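Local atomic coordinates of membrane lipoprotein family protein (Aeropyrum pernix, PDB entry 4PEV), a protein that binds adenosine and probably serves as the solute-binding component of an ABC transporter. Residues M72-L75 and G76-A80; T357-K360 and V361-V365; S374-G377 and W378-V381. All blocks are in the same frame, centred on the assembly; numbering follows the deposited sequence.

Contact 1: residues M72-L75 and G76-A80; sequences MAAL and GADRA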
loop_
_atom_site.group_PDB
_atom_site.type_symbol
_atom_site.label_atom_id
_atom_site.label_comp_id
_atom_site.label_asym_id
_atom_site.label_seq_id
_atom_site.Cartn_x
_atom_site.Cartn_y
_atom_site.Cartn_z
HETATM N N MSE C 72 -5.891 -3.322 -7.552
HETATM C CA MSE C 72 -4.972 -2.451 -8.269
HETATM C C MSE C 72 -4.290 -3.228 -9.378
HETATM O O MSE C 72 -4.338 -2.836 -10.548
HETATM C CB MSE C 72 -4.003 -1.913 -7.220
HETATM C CG MSE C 72 -3.425 -0.570 -7.576
HETATM SE SE MSE C 72 -4.875 0.747 -7.748
HETATM C CE MSE C 72 -3.713 2.268 -8.253
ATOM N N ALA C 73 -3.689 -4.366 -9.026
ATOM C CA ALA C 73 -3.017 -5.227 -9.999
ATOM C C ALA C 73 -3.932 -5.642 -11.144
ATOM O O ALA C 73 -3.557 -5.563 -12.302
ATOM C CB ALA C 73 -2.461 -6.456 -9.309
ATOM N N ALA C 74 -5.138 -6.075 -10.816
ATOM C CA ALA C 74 -6.128 -6.424 -11.836
ATOM C C ALA C 74 -6.413 -5.245 -12.758
ATOM O O ALA C 74 -6.575 -5.414 -13.957
ATOM C CB ALA C 74 -7.417 -6.901 -11.185
ATOM N N LEU C 75 -6.467 -4.049 -12.194
ATOM C CA LEU C 75 -6.765 -2.866 -12.975
ATOM C C LEU C 75 -5.745 -2.686 -14.092
ATOM O O LEU C 75 -6.114 -2.385 -15.221
ATOM C CB LEU C 75 -6.742 -1.635 -12.086
ATOM C CG LEU C 75 -7.614 -0.507 -12.591
ATOM C CD1 LEU C 75 -9.040 -0.784 -12.153
ATOM C CD2 LEU C 75 -7.145 0.832 -12.051
ATOM N N GLY C 76 -4.462 -2.858 -13.765
ATOM C CA GLY C 76 -3.382 -2.760 -14.751
ATOM C C GLY C 76 -3.486 -3.839 -15.812
ATOM O O GLY C 76 -3.248 -3.607 -16.990
ATOM N N ALA C 77 -3.844 -5.036 -15.378
ATOM C CA ALA C 77 -4.099 -6.123 -16.282
ATOM C C ALA C 77 -5.344 -5.878 -17.116
ATOM O O ALA C 77 -5.352 -6.218 -18.285
ATOM C CB ALA C 77 -4.242 -7.414 -15.500
ATOM N N ASP C 78 -6.399 -5.321 -16.517
ATOM C CA ASP C 78 -7.657 -5.061 -17.237
ATOM C C ASP C 78 -7.432 -3.990 -18.313
ATOM O O ASP C 78 -7.956 -4.091 -19.424
ATOM C CB ASP C 78 -8.790 -4.633 -16.275
ATOM C CG ASP C 78 -9.365 -5.818 -15.412
ATOM O OD1 ASP C 78 -9.356 -6.991 -15.879
ATOM O OD2 ASP C 78 -9.844 -5.562 -14.263
ATOM N N ARG C 79 -6.637 -2.978 -17.983
ATOM C CA ARG C 79 -6.274 -1.922 -18.936
ATOM C C ARG C 79 -5.468 -2.487 -20.123
ATOM O O ARG C 79 -5.657 -2.069 -21.262
ATOM C CB ARG C 79 -5.473 -0.813 -18.229
ATOM C CG ARG C 79 -5.545 0.579 -18.849
ATOM C CD ARG C 79 -4.406 1.479 -18.339
ATOM N NE ARG C 79 -4.205 1.417 -16.870
ATOM C CZ ARG C 79 -3.096 1.798 -16.203
ATOM N NH1 ARG C 79 -2.013 2.293 -16.830
ATOM N NH2 ARG C 79 -3.074 1.674 -14.874
ATOM N N ALA C 80 -4.588 -3.443 -19.859
ATOM C CA ALA C 80 -3.793 -4.062 -20.917
ATOM C C ALA C 80 -4.632 -4.960 -21.833
ATOM O O ALA C 80 -4.435 -4.974 -23.041
ATOM C CB ALA C 80 -2.663 -4.854 -20.306
#

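Contact 2: residues T357-K360 and V361-V365; sequences TPEK and VVEIV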
loop_
_atom_site.group_PDB
_atom_site.type_symbol
_atom_site.label_atom_id
_atom_site.label_comp_id
_atom_site.label_asym_id
_atom_site.label_seq_id
_atom_site.Cartn_x
_atom_site.Cartn_y
_atom_site.Cartn_z
ATOM N N THR C 357 -22.424 10.050 -4.759
ATOM C CA THR C 357 -21.838 10.051 -6.111
ATOM C C THR C 357 -20.319 10.282 -6.036
ATOM O O THR C 357 -19.800 10.665 -4.987
ATOM C CB THR C 357 -22.458 11.163 -7.001
ATOM O OG1 THR C 357 -22.489 12.415 -6.290
ATOM C CG2 THR C 357 -23.871 10.774 -7.455
ATOM N N PRO C 358 -19.597 10.055 -7.148
ATOM C CA PRO C 358 -18.180 10.429 -7.223
ATOM C C PRO C 358 -17.927 11.886 -6.889
ATOM O O PRO C 358 -16.979 12.186 -6.171
ATOM C CB PRO C 358 -17.814 10.170 -8.683
ATOM C CG PRO C 358 -18.773 9.144 -9.146
ATOM C CD PRO C 358 -20.026 9.283 -8.326
ATOM N N GLU C 359 -18.768 12.784 -7.406
ATOM C CA GLU C 359 -18.623 14.206 -7.103
ATOM C C GLU C 359 -18.853 14.509 -5.596
ATOM O O GLU C 359 -18.077 15.261 -4.974
ATOM C CB GLU C 359 -19.539 15.045 -8.010
ATOM C CG GLU C 359 -19.350 16.564 -7.897
ATOM C CD GLU C 359 -17.888 16.989 -7.784
ATOM O OE1 GLU C 359 -17.023 16.338 -8.425
ATOM O OE2 GLU C 359 -17.599 17.968 -7.047
ATOM N N LYS C 360 -19.886 13.902 -5.007
ATOM C CA LYS C 360 -20.148 14.080 -3.580
ATOM C C LYS C 360 -19.020 13.500 -2.703
ATOM O O LYS C 360 -18.701 14.055 -1.662
ATOM C CB LYS C 360 -21.529 13.511 -3.207
ATOM C CG LYS C 360 -21.994 13.729 -1.764
ATOM C CD LYS C 360 -21.763 15.155 -1.233
ATOM C CE LYS C 360 -23.013 16.032 -1.205
ATOM N NZ LYS C 360 -23.784 15.851 0.063
ATOM N N VAL C 361 -18.392 12.410 -3.134
ATOM C CA VAL C 361 -17.269 11.833 -2.388
ATOM C C VAL C 361 -16.109 12.817 -2.279
ATOM O O VAL C 361 -15.513 12.943 -1.224
ATOM C CB VAL C 361 -16.755 10.517 -3.019
ATOM C CG1 VAL C 361 -15.358 10.153 -2.512
ATOM C CG2 VAL C 361 -17.723 9.373 -2.743
ATOM N N VAL C 362 -15.784 13.508 -3.362
ATOM C CA VAL C 362 -14.687 14.467 -3.332
ATOM C C VAL C 362 -15.016 15.652 -2.426
ATOM O O VAL C 362 -14.192 16.058 -1.606
ATOM C CB VAL C 362 -14.346 15.000 -4.730
ATOM C CG1 VAL C 362 -13.197 15.997 -4.661
ATOM C CG2 VAL C 362 -13.958 13.862 -5.648
ATOM N N GLU C 363 -16.218 16.209 -2.566
ATOM C CA GLU C 363 -16.613 17.358 -1.736
ATOM C C GLU C 363 -16.412 17.068 -0.251
ATOM O O GLU C 363 -15.889 17.910 0.486
ATOM C CB GLU C 363 -18.066 17.761 -1.992
ATOM C CG GLU C 363 -18.291 18.451 -3.331
ATOM C CD GLU C 363 -19.766 18.521 -3.719
ATOM O OE1 GLU C 363 -20.644 18.317 -2.835
ATOM O OE2 GLU C 363 -20.045 18.765 -4.917
ATOM N N ILE C 364 -16.803 15.866 0.169
ATOM C CA ILE C 364 -16.733 15.492 1.571
ATOM C C ILE C 364 -15.308 15.298 2.061
ATOM O O ILE C 364 -14.999 15.675 3.177
ATOM C CB ILE C 364 -17.530 14.212 1.880
ATOM C CG1 ILE C 364 -19.013 14.398 1.540
ATOM C CG2 ILE C 364 -17.361 13.830 3.352
ATOM C CD1 ILE C 364 -19.847 13.153 1.751
ATOM N N VAL C 365 -14.436 14.711 1.260
ATOM C CA VAL C 365 -13.072 14.497 1.724
ATOM C C VAL C 365 -12.368 15.844 1.858
ATOM O O VAL C 365 -11.687 16.099 2.852
ATOM C CB VAL C 365 -12.253 13.585 0.787
ATOM C CG1 VAL C 365 -10.827 13.442 1.302
ATOM C CG2 VAL C 365 -12.900 12.214 0.643
#

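Contact 3: residues S374-G377 and W378-V381; sequences SNDG and WRLV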
loop_
_atom_site.group_PDB
_atom_site.type_symbol
_atom_site.label_atom_id
_atom_site.label_comp_id
_atom_site.label_asym_id
_atom_site.label_seq_id
_atom_site.Cartn_x
_atom_site.Cartn_y
_atom_site.Cartn_z
ATOM N N SER C 374 -3.868 20.621 9.321
ATOM C CA SER C 374 -3.326 21.984 9.372
ATOM C C SER C 374 -2.377 22.264 8.203
ATOM O O SER C 374 -1.894 21.332 7.535
ATOM C CB SER C 374 -2.577 22.210 10.696
ATOM O OG SER C 374 -1.325 21.525 10.719
ATOM N N ASN C 375 -2.104 23.549 7.968
ATOM C CA ASN C 375 -1.162 23.972 6.921
ATOM C C ASN C 375 0.277 23.580 7.236
ATOM O O ASN C 375 1.086 23.431 6.328
ATOM C CB ASN C 375 -1.257 25.481 6.699
ATOM C CG ASN C 375 -2.548 25.885 6.015
ATOM O OD1 ASN C 375 -3.150 25.107 5.276
ATOM N ND2 ASN C 375 -2.974 27.113 6.248
ATOM N N ASP C 376 0.583 23.436 8.527
ATOM C CA ASP C 376 1.871 22.932 8.981
ATOM C C ASP C 376 2.058 21.493 8.552
ATOM O O ASP C 376 3.157 21.108 8.166
ATOM C CB ASP C 376 1.984 23.010 10.506
ATOM C CG ASP C 376 2.111 24.437 11.019
ATOM O OD1 ASP C 376 2.839 25.249 10.403
ATOM O OD2 ASP C 376 1.475 24.744 12.052
ATOM N N GLY C 377 0.984 20.704 8.645
ATOM C CA GLY C 377 0.954 19.344 8.114
ATOM C C GLY C 377 1.398 19.294 6.659
ATOM O O GLY C 377 2.292 18.506 6.305
ATOM N N TRP C 378 0.797 20.161 5.838
ATOM C CA TRP C 378 1.090 20.251 4.396
ATOM C C TRP C 378 2.457 20.821 4.065
ATOM O O TRP C 378 3.079 20.431 3.075
ATOM C CB TRP C 378 0.034 21.107 3.697
ATOM C CG TRP C 378 -1.304 20.447 3.637
ATOM C CD1 TRP C 378 -2.490 20.927 4.126
ATOM C CD2 TRP C 378 -1.590 19.166 3.071
ATOM N NE1 TRP C 378 -3.499 20.025 3.884
ATOM C CE2 TRP C 378 -2.974 18.934 3.238
ATOM C CE3 TRP C 378 -0.805 18.184 2.432
ATOM C CZ2 TRP C 378 -3.595 17.759 2.791
ATOM C CZ3 TRP C 378 -1.419 17.021 1.988
ATOM C CH2 TRP C 378 -2.801 16.815 2.172
ATOM N N ARG C 379 2.887 21.770 4.888
ATOM C CA ARG C 379 4.180 22.425 4.769
ATOM C C ARG C 379 5.243 21.357 5.004
ATOM O O ARG C 379 6.155 21.194 4.198
ATOM C CB ARG C 379 4.258 23.559 5.815
ATOM C CG ARG C 379 5.273 24.674 5.596
ATOM C CD ARG C 379 5.539 25.453 6.895
ATOM N NE ARG C 379 6.517 24.763 7.767
ATOM C CZ ARG C 379 6.348 24.428 9.057
ATOM N NH1 ARG C 379 5.234 24.718 9.726
ATOM N NH2 ARG C 379 7.330 23.801 9.707
ATOM N N LEU C 380 5.090 20.600 6.088
ATOM C CA LEU C 380 5.989 19.478 6.400
ATOM C C LEU C 380 5.944 18.324 5.391
ATOM O O LEU C 380 6.987 17.741 5.093
ATOM C CB LEU C 380 5.703 18.930 7.794
ATOM C CG LEU C 380 6.060 19.895 8.922
ATOM C CD1 LEU C 380 5.445 19.439 10.239
ATOM C CD2 LEU C 380 7.573 20.052 9.045
ATOM N N VAL C 381 4.750 17.973 4.894
ATOM C CA VAL C 381 4.614 17.009 3.784
ATOM C C VAL C 381 5.500 17.444 2.639
ATOM O O VAL C 381 6.365 16.701 2.212
ATOM C CB VAL C 381 3.159 16.904 3.254
ATOM C CG1 VAL C 381 3.113 16.220 1.888
ATOM C CG2 VAL C 381 2.268 16.165 4.250
#

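Contact 1: residues M72-L75 and G76-A80
The backbone N of D78 donates to the carbonyl O of A74 at 2.6 Å, the shortest of four consecutive i to i+4 bonds that make this stretch a textbook turn-by-turn example of an alpha-helix. The helix, residues 69-84, is the crossover of a beta-alpha-beta unit and connects strand 54-59 to strand 87-91. G76, A77 and R79 repeat the pattern with their N-H groups given to the carbonyls of M72, A73 and L75; the R79 N to L75 O bond measures 2.9 Å. With CG anti to its own carbonyl carbon (chi1 -74°), the D78 side chain swings back along the preceding turn, where CG stands 3.2 Å from A74 O. Its OD2 and A74 O are both acceptors, so that approach is proximity and not a bond.

Around the helix, the methyls of A74 and A77 touch F90 of strand 87-91, and L75 turns to Y341 and I345 of helix 336-348. M72, a selenomethionine in this crystal, lies about 8 Å by its side chain from the bound adenosine and touches D302, A283 and F342. R79 sends its guanidinium to D302 in a salt bridge and to Y306 in a cation-pi contact, whereas its CB stays over the preceding turn, 3.5 Å from L75 O.

Contact 2: residues T357-K360 and V361-V365
V361 N donates to the carbonyl O of T357 at 2.9 Å, while T357 OG1 accepts from K360 N at 3.3 Å, so two N-H groups of the first helical turn find partners on a single residue. P358, which follows, has no N-H to satisfy. Farther along, E363 N reaches E359 O on a nearly straight line (170°), I364 N is bound to K360 O, and V362 N makes a weak bond to P358 O.

Among the side chains, E359 OE1 is taken by R340 in a salt bridge. E359 OE2 lies 3.3 Å from E363 OE2, the two carboxylate planes 64° apart, and R340 probably eases the repulsion. K360 probably supplies little direct compensation: its NZ is 4.9 Å from E363 OE1, and only its CD and CE methylenes brush that oxygen. K360 CG is anti to the backbone N (chi1 -175°) and the chain then bends at chi2, bringing K360 CD 4.0 Å from I364 CG1. Were I364 replaced by an alanine, the backbone bond would remain, but the K360 methylenes would probably lose their apolar neighbour and be freer to turn. The hydroxyl cap combined with the T357 carbonyl bond is an ST motif at the N-cap of helix 358-372.

Contact 3: residues S374-G377 and W378-V381
A chi1 of -71° sets D376 CG anti to its carbonyl carbon, and R379 CG takes the position anti to its backbone N before the chain bends at chi3 (82°); the two side chains thereby run alongside each other, pointing the same way. They meet in a salt bridge between D376 OD1 and R379 NH1, 2.5 Å apart. The carboxylate oxygen comes to the guanidinium edge, in its plane, yet the two flat groups are steeply turned against each other, with planes 77° apart. One oxygen and one nitrogen therefore make the contact, without the paired, coplanar bonding of a bidentate bridge. Placed in the first turn, the D376 charge would probably also interact favourably with the helix dipole.

Ahead of it, S374 OG accepts from G377 N at 3.2 Å and is also hydrogen-bonded to D172, which ties the start of this helix to helix 159-181. S374 O receives a weak bond from W378 N, and the indole of W378 swings back beside the same carbonyl, its CD1 3.5 Å from S374 O. Stronger backbone bonds take over from there: R379 N to N375 O, L380 N to D376 O at 2.9 Å, and V381 N to G377 O.

The hydrophobic side is made by W378, L380 and V381. W378 and V381 both touch I169, V381 and L380 reach I168, and L380 also meets Y211 and Y212 of helix 196-214. L380 CG lies over the preceding turn, 3.2 Å from D376 O. The whole is an N-capped amphipathic helix start, with an i to i+3 salt bridge on one side and apolar side chains turned to two neighbouring helices.

In the fold
All three contacts are local turns of helix, in series along the chain; none nests in or crosses another, and none closes a long loop. Contact 1 comes first, on the crossover helix of the parallel sheet that includes strand 54-59. Contacts 2 and 3 belong to the consecutive helices 358-372 and 375-389, near the C-terminal end, and their nearest atoms are about 8 Å apart. Helix 336-348 is a common neighbour of contacts 1 and 2, whose centres lie 24 Å apart, whereas contact 3 settles on helices 159-181 and 196-214. Only contact 1 comes near the adenosine; the other two lie away from it, on helices packed against other helices and loops.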